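Local atomic coordinates of leucine-rich-repeat protein (Methanosarcina barkeri, PDB entry 4WNR), a protein that binds GDP through its Roc G-domain, probably binds GTP too, and as a full-length Roco protein is predicted to have serine/threonine kinase activity. Residues Lys220-Tyr228 with Leu268-Trp277; Lys37-Leu45 with Asp251-Ile259. All coordinates share one frame; numbering follows the deposited sequence.

Interaction 1 of 2, residues Lys220-Tyr228 with Leu268-Trp277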
ATOM      1  N   LYS A 220      -0.463  16.567   6.364  1.00 92.17           N
ATOM      2  CA  LYS A 220      -0.720  17.090   7.710  1.00 93.68           C
ATOM      3  C   LYS A 220      -2.199  17.047   8.115  1.00 93.63           C
ATOM      4  O   LYS A 220      -2.521  17.237   9.289  1.00 93.35           O
ATOM      5  CB  LYS A 220      -0.176  18.514   7.847  1.00 95.08           C
ATOM      6  CG  LYS A 220       1.338  18.609   7.691  1.00 96.59           C
ATOM      7  CD  LYS A 220       1.960  19.640   8.627  1.00 98.10           C
ATOM      8  CE  LYS A 220       1.556  21.068   8.282  1.00 98.68           C
ATOM      9  NZ  LYS A 220       2.180  21.557   7.020  1.00 98.57           N
ATOM     10  N   MET A 221      -3.088  16.806   7.152  1.00 92.84           N
ATOM     11  CA  MET A 221      -4.518  16.643   7.444  1.00 92.41           C
ATOM     12  C   MET A 221      -4.786  15.343   8.204  1.00 91.83           C
ATOM     13  O   MET A 221      -4.225  14.297   7.875  1.00 93.25           O
ATOM     14  CB  MET A 221      -5.356  16.681   6.161  1.00 92.52           C
ATOM     15  CG  MET A 221      -6.046  18.012   5.918  1.00 93.13           C
ATOM     16  SD  MET A 221      -7.075  17.981   4.440  1.00 93.74           S
ATOM     17  CE  MET A 221      -5.942  18.668   3.241  1.00 92.98           C
ATOM     18  N   SER A 222      -5.651  15.426   9.213  1.00 90.52           N
ATOM     19  CA  SER A 222      -5.962  14.290  10.087  1.00 89.29           C
ATOM     20  C   SER A 222      -7.312  13.637   9.767  1.00 88.85           C
ATOM     21  O   SER A 222      -7.773  12.768  10.508  1.00 89.57           O
ATOM     22  CB  SER A 222      -5.943  14.744  11.549  1.00 89.14           C
ATOM     23  OG  SER A 222      -6.912  15.753  11.784  1.00 88.83           O
ATOM     24  N   CYS A 223      -7.937  14.053   8.667  1.00 87.75           N
ATOM     25  CA  CYS A 223      -9.226  13.495   8.251  1.00 86.51           C
ATOM     26  C   CYS A 223      -9.065  12.062   7.750  1.00 85.71           C
ATOM     27  O   CYS A 223      -7.999  11.685   7.260  1.00 87.57           O
ATOM     28  CB  CYS A 223      -9.849  14.349   7.143  1.00 87.03           C
ATOM     29  SG  CYS A 223      -9.987  16.106   7.540  1.00 90.75           S
ATOM     30  N   ASN A 224     -10.127  11.273   7.874  1.00 83.82           N
ATOM     31  CA  ASN A 224     -10.135   9.903   7.365  1.00 82.72           C
ATOM     32  C   ASN A 224     -10.119   9.887   5.843  1.00 81.90           C
ATOM     33  O   ASN A 224      -9.390   9.108   5.226  1.00 81.44           O
ATOM     34  CB  ASN A 224     -11.361   9.139   7.877  1.00 82.61           C
ATOM     35  CG  ASN A 224     -11.350   8.944   9.383  1.00 81.82           C
ATOM     36  OD1 ASN A 224     -12.352   9.188  10.054  1.00 82.05           O
ATOM     37  ND2 ASN A 224     -10.221   8.495   9.923  1.00 82.09           N
ATOM     38  N   PHE A 225     -10.935  10.751   5.247  1.00 81.10           N
ATOM     39  CA  PHE A 225     -10.983  10.908   3.797  1.00 81.00           C
ATOM     40  C   PHE A 225     -11.510  12.285   3.413  1.00 80.93           C
ATOM     41  O   PHE A 225     -11.961  13.051   4.266  1.00 82.16           O
ATOM     42  CB  PHE A 225     -11.872   9.828   3.173  1.00 81.98           C
ATOM     43  CG  PHE A 225     -13.330   9.974   3.510  1.00 82.68           C
ATOM     44  CD1 PHE A 225     -13.842   9.440   4.685  1.00 82.85           C
ATOM     45  CD2 PHE A 225     -14.190  10.652   2.654  1.00 82.93           C
ATOM     46  CE1 PHE A 225     -15.184   9.577   4.998  1.00 82.96           C
ATOM     47  CE2 PHE A 225     -15.533  10.792   2.962  1.00 81.94           C
ATOM     48  CZ  PHE A 225     -16.030  10.253   4.135  1.00 82.30           C
ATOM     49  N   ILE A 226     -11.445  12.588   2.121  1.00 80.84           N
ATOM     50  CA  ILE A 226     -12.025  13.815   1.574  1.00 81.49           C
ATOM     51  C   ILE A 226     -12.727  13.520   0.252  1.00 81.40           C
ATOM     52  O   ILE A 226     -12.325  12.621  -0.486  1.00 79.09           O
ATOM     53  CB  ILE A 226     -10.967  14.926   1.371  1.00 82.18           C
ATOM     54  CG1 ILE A 226      -9.845  14.453   0.435  1.00 82.43           C
ATOM     55  CG2 ILE A 226     -10.410  15.374   2.717  1.00 82.17           C
ATOM     56  CD1 ILE A 226      -8.787  15.500   0.150  1.00 82.96           C
ATOM     57  N   THR A 227     -13.782  14.277  -0.034  1.00 83.17           N
ATOM     58  CA  THR A 227     -14.514  14.126  -1.293  1.00 84.54           C
ATOM     59  C   THR A 227     -13.751  14.804  -2.434  1.00 83.85           C
ATOM     60  O   THR A 227     -12.824  15.577  -2.201  1.00 83.34           O
ATOM     61  CB  THR A 227     -15.972  14.645  -1.207  1.00 86.23           C
ATOM     62  OG1 THR A 227     -16.604  14.520  -2.488  1.00 90.48           O
ATOM     63  CG2 THR A 227     -16.039  16.100  -0.758  1.00 86.44           C
ATOM     64  N   TYR A 228     -14.152  14.499  -3.665  1.00 84.96           N
ATOM     65  CA  TYR A 228     -13.461  14.997  -4.860  1.00 86.18           C
ATOM     66  C   TYR A 228     -13.646  16.508  -5.045  1.00 86.46           C
ATOM     67  O   TYR A 228     -12.823  17.167  -5.684  1.00 85.45           O
ATOM     68  CB  TYR A 228     -13.939  14.226  -6.100  1.00 87.89           C
ATOM     69  CG  TYR A 228     -13.053  14.316  -7.337  1.00 91.35           C
ATOM     70  CD1 TYR A 228     -11.673  14.514  -7.244  1.00 93.18           C
ATOM     71  CD2 TYR A 228     -13.601  14.157  -8.608  1.00 93.43           C
ATOM     72  CE1 TYR A 228     -10.879  14.577  -8.378  1.00 94.13           C
ATOM     73  CE2 TYR A 228     -12.812  14.219  -9.744  1.00 94.71           C
ATOM     74  CZ  TYR A 228     -11.454  14.429  -9.626  1.00 95.40           C
ATOM     75  OH  TYR A 228     -10.676  14.488 -10.759  1.00 98.33           O
ATOM     76  N   LEU A 268     -14.429   6.803  -7.224  1.00 71.09           N
ATOM     77  CA  LEU A 268     -13.568   7.976  -7.439  1.00 71.42           C
ATOM     78  C   LEU A 268     -13.834   9.169  -6.522  1.00 71.93           C
ATOM     79  O   LEU A 268     -12.984  10.050  -6.398  1.00 73.24           O
ATOM     80  CB  LEU A 268     -13.599   8.419  -8.910  1.00 71.33           C
ATOM     81  CG  LEU A 268     -14.894   8.981  -9.503  1.00 71.19           C
ATOM     82  CD1 LEU A 268     -15.155  10.408  -9.049  1.00 71.32           C
ATOM     83  CD2 LEU A 268     -14.833   8.939 -11.023  1.00 70.87           C
ATOM     84  N   ASP A 269     -15.006   9.216  -5.893  1.00 71.85           N
ATOM     85  CA  ASP A 269     -15.343  10.332  -5.008  1.00 71.96           C
ATOM     86  C   ASP A 269     -14.518  10.307  -3.721  1.00 72.98           C
ATOM     87  O   ASP A 269     -14.088  11.355  -3.236  1.00 75.06           O
ATOM     88  CB  ASP A 269     -16.836  10.326  -4.669  1.00 71.94           C
ATOM     89  CG  ASP A 269     -17.289  11.621  -4.005  1.00 71.54           C
ATOM     90  OD1 ASP A 269     -16.910  12.711  -4.486  1.00 71.33           O
ATOM     91  OD2 ASP A 269     -18.026  11.551  -3.000  1.00 71.66           O
ATOM     92  N   THR A 270     -14.300   9.111  -3.176  1.00 72.36           N
ATOM     93  CA  THR A 270     -13.603   8.951  -1.899  1.00 71.94           C
ATOM     94  C   THR A 270     -12.077   8.982  -2.057  1.00 72.30           C
ATOM     95  O   THR A 270     -11.493   8.119  -2.713  1.00 71.84           O
ATOM     96  CB  THR A 270     -14.009   7.633  -1.212  1.00 71.88           C
ATOM     97  OG1 THR A 270     -15.437   7.507  -1.224  1.00 70.67           O
ATOM     98  CG2 THR A 270     -13.511   7.591   0.233  1.00 71.90           C
ATOM     99  N   HIS A 271     -11.446   9.983  -1.443  1.00 72.62           N
ATOM    100  CA  HIS A 271      -9.987  10.088  -1.382  1.00 72.46           C
ATOM    101  C   HIS A 271      -9.541   9.805   0.046  1.00 72.29           C
ATOM    102  O   HIS A 271      -9.547  10.700   0.893  1.00 71.61           O
ATOM    103  CB  HIS A 271      -9.523  11.486  -1.798  1.00 73.05           C
ATOM    104  CG  HIS A 271      -9.778  11.808  -3.238  1.00 74.23           C
ATOM    105  ND1 HIS A 271     -11.045  11.846  -3.779  1.00 74.88           N
ATOM    106  CD2 HIS A 271      -8.929  12.124  -4.244  1.00 75.06           C
ATOM    107  CE1 HIS A 271     -10.965  12.157  -5.060  1.00 75.36           C
ATOM    108  NE2 HIS A 271      -9.691  12.334  -5.367  1.00 75.91           N
ATOM    109  N   VAL A 272      -9.152   8.561   0.307  1.00 73.08           N
ATOM    110  CA  VAL A 272      -8.823   8.120   1.663  1.00 73.17           C
ATOM    111  C   VAL A 272      -7.432   8.597   2.085  1.00 73.82           C
ATOM    112  O   VAL A 272      -6.444   8.356   1.389  1.00 72.71           O
ATOM    113  CB  VAL A 272      -8.911   6.584   1.788  1.00 73.13           C
ATOM    114  CG1 VAL A 272      -8.522   6.128   3.189  1.00 74.16           C
ATOM    115  CG2 VAL A 272     -10.316   6.108   1.447  1.00 73.18           C
ATOM    116  N   LEU A 273      -7.374   9.272   3.232  1.00 74.49           N
ATOM    117  CA  LEU A 273      -6.113   9.749   3.815  1.00 74.57           C
ATOM    118  C   LEU A 273      -5.578   8.797   4.886  1.00 73.99           C
ATOM    119  O   LEU A 273      -4.365   8.699   5.081  1.00 73.45           O
ATOM    120  CB  LEU A 273      -6.295  11.149   4.412  1.00 75.18           C
ATOM    121  CG  LEU A 273      -6.117  12.330   3.452  1.00 76.05           C
ATOM    122  CD1 LEU A 273      -6.984  12.192   2.209  1.00 76.59           C
ATOM    123  CD2 LEU A 273      -6.423  13.635   4.174  1.00 76.63           C
ATOM    124  N   GLU A 274      -6.486   8.117   5.583  1.00 74.40           N
ATOM    125  CA  GLU A 274      -6.130   7.140   6.613  1.00 74.79           C
ATOM    126  C   GLU A 274      -6.456   5.721   6.130  1.00 74.32           C
ATOM    127  O   GLU A 274      -7.628   5.355   6.042  1.00 74.30           O
ATOM    128  CB  GLU A 274      -6.888   7.449   7.911  1.00 75.35           C
ATOM    129  CG  GLU A 274      -6.619   6.485   9.061  1.00 76.76           C
ATOM    130  CD  GLU A 274      -5.153   6.414   9.449  1.00 77.38           C
ATOM    131  OE1 GLU A 274      -4.633   5.286   9.598  1.00 77.26           O
ATOM    132  OE2 GLU A 274      -4.519   7.482   9.597  1.00 77.18           O
ATOM    133  N   PRO A 275      -5.422   4.918   5.807  1.00 73.17           N
ATOM    134  CA  PRO A 275      -5.618   3.530   5.366  1.00 73.45           C
ATOM    135  C   PRO A 275      -6.420   2.651   6.335  1.00 73.46           C
ATOM    136  O   PRO A 275      -7.137   1.750   5.895  1.00 71.41           O
ATOM    137  CB  PRO A 275      -4.186   3.002   5.241  1.00 73.74           C
ATOM    138  CG  PRO A 275      -3.374   4.206   4.931  1.00 73.67           C
ATOM    139  CD  PRO A 275      -4.009   5.328   5.699  1.00 73.61           C
ATOM    140  N   LYS A 276      -6.295   2.914   7.633  1.00 75.08           N
ATOM    141  CA  LYS A 276      -7.015   2.148   8.658  1.00 76.59           C
ATOM    142  C   LYS A 276      -8.538   2.310   8.568  1.00 76.13           C
ATOM    143  O   LYS A 276      -9.284   1.422   8.985  1.00 74.35           O
ATOM    144  CB  LYS A 276      -6.531   2.535  10.059  1.00 78.41           C
ATOM    145  CG  LYS A 276      -5.092   2.132  10.341  1.00 79.80           C
ATOM    146  CD  LYS A 276      -4.662   2.530  11.744  1.00 81.29           C
ATOM    147  CE  LYS A 276      -3.224   2.116  12.017  1.00 82.95           C
ATOM    148  NZ  LYS A 276      -2.769   2.520  13.377  1.00 83.77           N
ATOM    149  N   TRP A 277      -8.988   3.441   8.028  1.00 75.64           N
ATOM    150  CA  TRP A 277     -10.417   3.696   7.817  1.00 74.47           C
ATOM    151  C   TRP A 277     -11.050   2.631   6.924  1.00 74.59           C
ATOM    152  O   TRP A 277     -12.132   2.130   7.223  1.00 75.11           O
ATOM    153  CB  TRP A 277     -10.625   5.082   7.200  1.00 74.15           C
ATOM    154  CG  TRP A 277     -12.063   5.459   7.011  1.00 73.33           C
ATOM    155  CD1 TRP A 277     -12.932   5.878   7.972  1.00 74.08           C
ATOM    156  CD2 TRP A 277     -12.793   5.466   5.779  1.00 72.62           C
ATOM    157  NE1 TRP A 277     -14.164   6.140   7.419  1.00 73.86           N
ATOM    158  CE2 TRP A 277     -14.104   5.895   6.073  1.00 73.02           C
ATOM    159  CE3 TRP A 277     -12.467   5.148   4.455  1.00 71.96           C
ATOM    160  CZ2 TRP A 277     -15.089   6.014   5.092  1.00 72.73           C
ATOM    161  CZ3 TRP A 277     -13.448   5.264   3.482  1.00 72.21           C
ATOM    162  CH2 TRP A 277     -14.743   5.695   3.806  1.00 72.47           C
TER
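Phe225 and Ile226 pair with Val272 and His271 in a minimal antiparallel ladder, a worked example of a short ladder extended by side-chain packing. In the hydrogen-bonded pair, Ile226 N gives to His271 O and His271 N to Ile226 O, each at 2.9 Å. One step back, Asn224 O is held twice from the same face of its carbonyl plane, by Leu273 N at 2.8 Å and by Glu274 N at 3.1 Å. Phe225 can be followed outward. Its CB lies 3.4 Å from His271 O and next to Val272 CA. With chi1 at 68°, CG sits between the backbone N and the carbonyl carbon, and the ring lies against the Thr270 methyl and the Trp277 indole: CG and CD2 rest on the methyl, CD1 stands over one face of the indole, offset toward its rim, and CE1 reaches Trp277 CZ2 at 3.6 Å. The two rings are oblique, their planes 38° apart. The same indole carries Asn224 CB over its five-membered ring in a CH-pi contact, while its NE1 bonds outward to Tyr316 O. On the other sheet face, Ile226 CG1 packs on His271 CB and Leu273 CD1. Beyond the ladder, Thr227 OG1 donates to Asp269 OD1 at 2.7 Å on the syn side, tilted out of the carboxylate plane, and Arg321 takes OD2 in a salt bridge. Asp269 O receives His271 ND1 in the imidazole plane but from above its own carbonyl plane, which probably helps set the rotation of that ring beside Tyr228; these two rings are nearly parallel but slid apart, with little overlap. Thr227 and Glu274 are both N-cap residues, so this short COR-A ladder, a two-stranded antiparallel sheet, passes at its two ends into helices 228-237 and 275-286.

Interaction 2 of 2, residues Lys37-Leu45 with Asp251-Ile259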
ATOM      1  N   LYS A  37      11.253  21.648  -8.731  1.00110.34           N
ATOM      2  CA  LYS A  37      12.117  20.763  -7.942  1.00109.57           C
ATOM      3  C   LYS A  37      11.804  19.293  -8.245  1.00106.86           C
ATOM      4  O   LYS A  37      10.700  18.973  -8.690  1.00105.05           O
ATOM      5  CB  LYS A  37      11.947  21.031  -6.441  1.00110.97           C
ATOM      6  CG  LYS A  37      12.710  22.240  -5.920  1.00112.32           C
ATOM      7  CD  LYS A  37      12.012  23.550  -6.247  1.00113.74           C
ATOM      8  CE  LYS A  37      12.708  24.725  -5.577  1.00114.61           C
ATOM      9  NZ  LYS A  37      11.977  26.007  -5.784  1.00114.74           N
ATOM     10  N   PRO A  38      12.777  18.393  -8.001  1.00104.17           N
ATOM     11  CA  PRO A  38      12.552  16.964  -8.222  1.00102.37           C
ATOM     12  C   PRO A  38      11.700  16.331  -7.119  1.00100.09           C
ATOM     13  O   PRO A  38      11.714  16.800  -5.976  1.00 97.16           O
ATOM     14  CB  PRO A  38      13.967  16.383  -8.214  1.00103.03           C
ATOM     15  CG  PRO A  38      14.741  17.300  -7.336  1.00103.26           C
ATOM     16  CD  PRO A  38      14.144  18.666  -7.520  1.00103.73           C
ATOM     17  N   LEU A  39      10.974  15.272  -7.471  1.00 97.22           N
ATOM     18  CA  LEU A  39      10.067  14.601  -6.535  1.00 94.48           C
ATOM     19  C   LEU A  39      10.843  13.773  -5.511  1.00 91.63           C
ATOM     20  O   LEU A  39      10.754  14.019  -4.306  1.00 91.09           O
ATOM     21  CB  LEU A  39       9.070  13.715  -7.297  1.00 93.43           C
ATOM     22  CG  LEU A  39       8.066  12.890  -6.481  1.00 92.02           C
ATOM     23  CD1 LEU A  39       7.336  13.737  -5.445  1.00 92.54           C
ATOM     24  CD2 LEU A  39       7.071  12.217  -7.411  1.00 90.87           C
ATOM     25  N   ASN A  40      11.600  12.796  -6.007  1.00 88.98           N
ATOM     26  CA  ASN A  40      12.442  11.934  -5.171  1.00 86.94           C
ATOM     27  C   ASN A  40      11.691  11.248  -4.027  1.00 84.24           C
ATOM     28  O   ASN A  40      12.140  11.256  -2.879  1.00 84.42           O
ATOM     29  CB  ASN A  40      13.642  12.720  -4.619  1.00 87.95           C
ATOM     30  CG  ASN A  40      14.479  13.375  -5.708  1.00 88.75           C
ATOM     31  OD1 ASN A  40      14.968  14.489  -5.531  1.00 91.13           O
ATOM     32  ND2 ASN A  40      14.656  12.687  -6.836  1.00 87.72           N
ATOM     33  N   GLU A  41      10.543  10.661  -4.355  1.00 81.37           N
ATOM     34  CA  GLU A  41       9.764   9.870  -3.398  1.00 79.19           C
ATOM     35  C   GLU A  41       9.278   8.573  -4.028  1.00 78.53           C
ATOM     36  O   GLU A  41       8.870   8.556  -5.190  1.00 78.22           O
ATOM     37  CB  GLU A  41       8.565  10.655  -2.859  1.00 78.37           C
ATOM     38  CG  GLU A  41       8.771  11.230  -1.465  1.00 78.96           C
ATOM     39  CD  GLU A  41       7.471  11.561  -0.753  1.00 79.46           C
ATOM     40  OE1 GLU A  41       6.404  11.073  -1.175  1.00 80.51           O
ATOM     41  OE2 GLU A  41       7.516  12.308   0.248  1.00 81.14           O
ATOM     42  N   VAL A  42       9.326   7.494  -3.249  1.00 77.01           N
ATOM     43  CA  VAL A  42       8.871   6.177  -3.695  1.00 75.27           C
ATOM     44  C   VAL A  42       8.158   5.468  -2.553  1.00 73.64           C
ATOM     45  O   VAL A  42       8.576   5.562  -1.398  1.00 74.06           O
ATOM     46  CB  VAL A  42      10.044   5.275  -4.141  1.00 76.01           C
ATOM     47  CG1 VAL A  42       9.527   4.070  -4.915  1.00 76.04           C
ATOM     48  CG2 VAL A  42      11.045   6.046  -4.987  1.00 77.66           C
ATOM     49  N   LYS A  43       7.084   4.758  -2.885  1.00 72.05           N
ATOM     50  CA  LYS A  43       6.421   3.873  -1.933  1.00 70.94           C
ATOM     51  C   LYS A  43       7.039   2.483  -2.043  1.00 68.24           C
ATOM     52  O   LYS A  43       7.112   1.918  -3.134  1.00 67.01           O
ATOM     53  CB  LYS A  43       4.915   3.806  -2.199  1.00 72.03           C
ATOM     54  CG  LYS A  43       4.146   3.028  -1.140  1.00 72.58           C
ATOM     55  CD  LYS A  43       2.644   3.254  -1.226  1.00 72.83           C
ATOM     56  CE  LYS A  43       2.038   2.558  -2.430  1.00 72.99           C
ATOM     57  NZ  LYS A  43       0.572   2.792  -2.527  1.00 73.17           N
ATOM     58  N   VAL A  44       7.497   1.948  -0.913  1.00 67.01           N
ATOM     59  CA  VAL A  44       8.068   0.603  -0.863  1.00 66.99           C
ATOM     60  C   VAL A  44       7.084  -0.325  -0.155  1.00 66.38           C
ATOM     61  O   VAL A  44       6.686  -0.069   0.983  1.00 66.63           O
ATOM     62  CB  VAL A  44       9.435   0.584  -0.148  1.00 66.64           C
ATOM     63  CG1 VAL A  44       9.977  -0.835  -0.049  1.00 66.02           C
ATOM     64  CG2 VAL A  44      10.428   1.464  -0.889  1.00 66.45           C
ATOM     65  N   LEU A  45       6.707  -1.404  -0.834  1.00 65.27           N
ATOM     66  CA  LEU A  45       5.679  -2.319  -0.342  1.00 64.65           C
ATOM     67  C   LEU A  45       6.277  -3.651   0.103  1.00 63.63           C
ATOM     68  O   LEU A  45       6.736  -4.438  -0.727  1.00 62.07           O
ATOM     69  CB  LEU A  45       4.632  -2.556  -1.432  1.00 65.82           C
ATOM     70  CG  LEU A  45       3.791  -1.325  -1.796  1.00 66.86           C
ATOM     71  CD1 LEU A  45       3.252  -1.425  -3.212  1.00 67.22           C
ATOM     72  CD2 LEU A  45       2.655  -1.130  -0.802  1.00 67.27           C
ATOM     73  N   ASP A 251      -3.037  10.688  -9.309  1.00 79.20           N
ATOM     74  CA  ASP A 251      -2.413   9.441  -9.755  1.00 79.29           C
ATOM     75  C   ASP A 251      -1.047   9.256  -9.098  1.00 79.26           C
ATOM     76  O   ASP A 251      -0.705   8.153  -8.672  1.00 80.79           O
ATOM     77  CB  ASP A 251      -2.275   9.413 -11.280  1.00 80.07           C
ATOM     78  CG  ASP A 251      -3.616   9.285 -11.990  1.00 81.26           C
ATOM     79  OD1 ASP A 251      -4.662   9.551 -11.361  1.00 81.92           O
ATOM     80  OD2 ASP A 251      -3.625   8.917 -13.184  1.00 82.02           O
ATOM     81  N   PHE A 252      -0.279  10.340  -9.016  1.00 77.59           N
ATOM     82  CA  PHE A 252       0.998  10.334  -8.302  1.00 77.17           C
ATOM     83  C   PHE A 252       0.790  10.135  -6.802  1.00 75.93           C
ATOM     84  O   PHE A 252       1.383   9.241  -6.201  1.00 76.69           O
ATOM     85  CB  PHE A 252       1.765  11.640  -8.533  1.00 78.23           C
ATOM     86  CG  PHE A 252       2.677  11.614  -9.729  1.00 79.49           C
ATOM     87  CD1 PHE A 252       3.846  10.865  -9.712  1.00 79.76           C
ATOM     88  CD2 PHE A 252       2.383  12.361 -10.863  1.00 80.47           C
ATOM     89  CE1 PHE A 252       4.694  10.845 -10.807  1.00 79.87           C
ATOM     90  CE2 PHE A 252       3.228  12.346 -11.961  1.00 80.38           C
ATOM     91  CZ  PHE A 252       4.385  11.587 -11.933  1.00 79.73           C
ATOM     92  N   LEU A 253      -0.050  10.979  -6.209  1.00 74.95           N
ATOM     93  CA  LEU A 253      -0.342  10.922  -4.770  1.00 74.99           C
ATOM     94  C   LEU A 253      -0.838   9.543  -4.325  1.00 73.72           C
ATOM     95  O   LEU A 253      -0.536   9.097  -3.217  1.00 73.31           O
ATOM     96  CB  LEU A 253      -1.370  11.993  -4.381  1.00 74.87           C
ATOM     97  CG  LEU A 253      -0.894  13.449  -4.428  1.00 74.65           C
ATOM     98  CD1 LEU A 253      -2.081  14.397  -4.372  1.00 74.87           C
ATOM     99  CD2 LEU A 253       0.080  13.749  -3.299  1.00 74.72           C
ATOM    100  N   ASN A 254      -1.598   8.880  -5.191  1.00 72.77           N
ATOM    101  CA  ASN A 254      -2.042   7.511  -4.937  1.00 72.22           C
ATOM    102  C   ASN A 254      -0.862   6.540  -4.918  1.00 72.53           C
ATOM    103  O   ASN A 254      -0.737   5.714  -4.011  1.00 74.20           O
ATOM    104  CB  ASN A 254      -3.060   7.073  -5.994  1.00 71.54           C
ATOM    105  CG  ASN A 254      -3.632   5.695  -5.718  1.00 70.82           C
ATOM    106  OD1 ASN A 254      -4.051   5.401  -4.600  1.00 68.86           O
ATOM    107  ND2 ASN A 254      -3.656   4.842  -6.739  1.00 72.05           N
ATOM    108  N   ASP A 255       0.001   6.657  -5.923  1.00 71.63           N
ATOM    109  CA  ASP A 255       1.185   5.803  -6.042  1.00 71.30           C
ATOM    110  C   ASP A 255       2.221   6.080  -4.950  1.00 71.50           C
ATOM    111  O   ASP A 255       2.918   5.167  -4.510  1.00 72.59           O
ATOM    112  CB  ASP A 255       1.824   5.972  -7.424  1.00 71.44           C
ATOM    113  CG  ASP A 255       0.909   5.523  -8.551  1.00 71.78           C
ATOM    114  OD1 ASP A 255      -0.267   5.197  -8.277  1.00 72.59           O
ATOM    115  OD2 ASP A 255       1.361   5.498  -9.715  1.00 71.27           O
ATOM    116  N   LEU A 256       2.318   7.335  -4.518  1.00 70.91           N
ATOM    117  CA  LEU A 256       3.225   7.719  -3.434  1.00 71.16           C
ATOM    118  C   LEU A 256       2.714   7.284  -2.062  1.00 70.60           C
ATOM    119  O   LEU A 256       3.487   7.211  -1.107  1.00 71.10           O
ATOM    120  CB  LEU A 256       3.450   9.234  -3.432  1.00 72.35           C
ATOM    121  CG  LEU A 256       4.201   9.813  -4.634  1.00 72.79           C
ATOM    122  CD1 LEU A 256       4.195  11.333  -4.571  1.00 72.94           C
ATOM    123  CD2 LEU A 256       5.626   9.283  -4.708  1.00 72.52           C
ATOM    124  N   GLY A 257       1.416   7.014  -1.967  1.00 70.63           N
ATOM    125  CA  GLY A 257       0.801   6.562  -0.720  1.00 70.90           C
ATOM    126  C   GLY A 257       0.299   7.690   0.164  1.00 70.81           C
ATOM    127  O   GLY A 257       0.002   7.475   1.341  1.00 71.99           O
ATOM    128  N   VAL A 258       0.200   8.893  -0.399  1.00 70.53           N
ATOM    129  CA  VAL A 258      -0.332  10.050   0.327  1.00 70.73           C
ATOM    130  C   VAL A 258      -1.842   9.887   0.486  1.00 70.17           C
ATOM    131  O   VAL A 258      -2.400  10.185   1.544  1.00 68.48           O
ATOM    132  CB  VAL A 258      -0.023  11.376  -0.399  1.00 70.13           C
ATOM    133  CG1 VAL A 258      -0.606  12.560   0.366  1.00 70.59           C
ATOM    134  CG2 VAL A 258       1.479  11.554  -0.570  1.00 70.48           C
ATOM    135  N   ILE A 259      -2.486   9.423  -0.581  1.00 70.23           N
ATOM    136  CA  ILE A 259      -3.902   9.068  -0.557  1.00 70.36           C
ATOM    137  C   ILE A 259      -4.096   7.658  -1.102  1.00 69.56           C
ATOM    138  O   ILE A 259      -3.172   7.066  -1.657  1.00 69.77           O
ATOM    139  CB  ILE A 259      -4.756  10.051  -1.387  1.00 71.44           C
ATOM    140  CG1 ILE A 259      -4.316  10.052  -2.858  1.00 72.05           C
ATOM    141  CG2 ILE A 259      -4.669  11.451  -0.791  1.00 71.89           C
ATOM    142  CD1 ILE A 259      -5.225  10.844  -3.777  1.00 72.50           C
TER
HETATM  143  O   HOH W   1       5.751   5.391  -5.185  1.00 70.69           O
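The Roc strand 36-47, which leads into the P-loop of the GDP site, meets the C-terminal end of COR-A helix 243-256 through Leu39, Glu41 and Lys43 on the strand and Phe252, Asp255, Leu256 and Gly257 at the helix end. The axes of 41-45 and 251-256 approach to 8.1 Å at an angle of 44°. Leu256 makes most of the apolar contact with its two methyls: CD2 lies 3.4 Å from Glu41 O and also meets Glu41 CB, whereas CD1 reaches tip to tip toward Leu39 CD1 at 4.1 Å. Leu39 CD2 touches Phe252 CD1 as well. The carboxylate of Glu41 is engaged outside, its OE2 in a salt bridge with Lys215. Lys43 leaves the strand with CG anti to its N (chi1 -173°) and bends at chi3, which carries its chain past Asp255 O and Gly257 CA until NZ bonds to Phe110 O. A water bridges the backbones, accepting from Lys43 N at 2.7 Å and donating to Asp255 O at 2.9 Å. A methionine in place of Lys43 would probably leave the Phe110 carbonyl without this donor and remove the cation-pi partner of Trp95. Gly257, with positive phi, ends the helix: Val258 N bonds to Leu253 O and Gly257 N to Asn254 O. Here a Schellman-terminated helix of COR-A is laid against the nucleotide-binding domain, as part of the Roc-COR interface.

In the fold
From the N terminus, the chain first lays down residues 37-45, then runs through the rest of the Roc domain and its nucleotide pocket into COR-A. Residues 220-228 follow, opening interaction 1 before interaction 2 has closed. Residues 251-259 return to the first Roc strand, closing a loop of 205 residues, and 268-277 then complete interaction 1 around a largely helical excursion of 39. The two loops therefore cross. Interaction 2 is interdomain, whereas interaction 1 lies wholly within COR-A. Their centres are 16 Å apart, yet they meet directly: Ile259 packs against His271, Val272 and Leu273, joining the small ladder to the turn that follows the helix facing Roc.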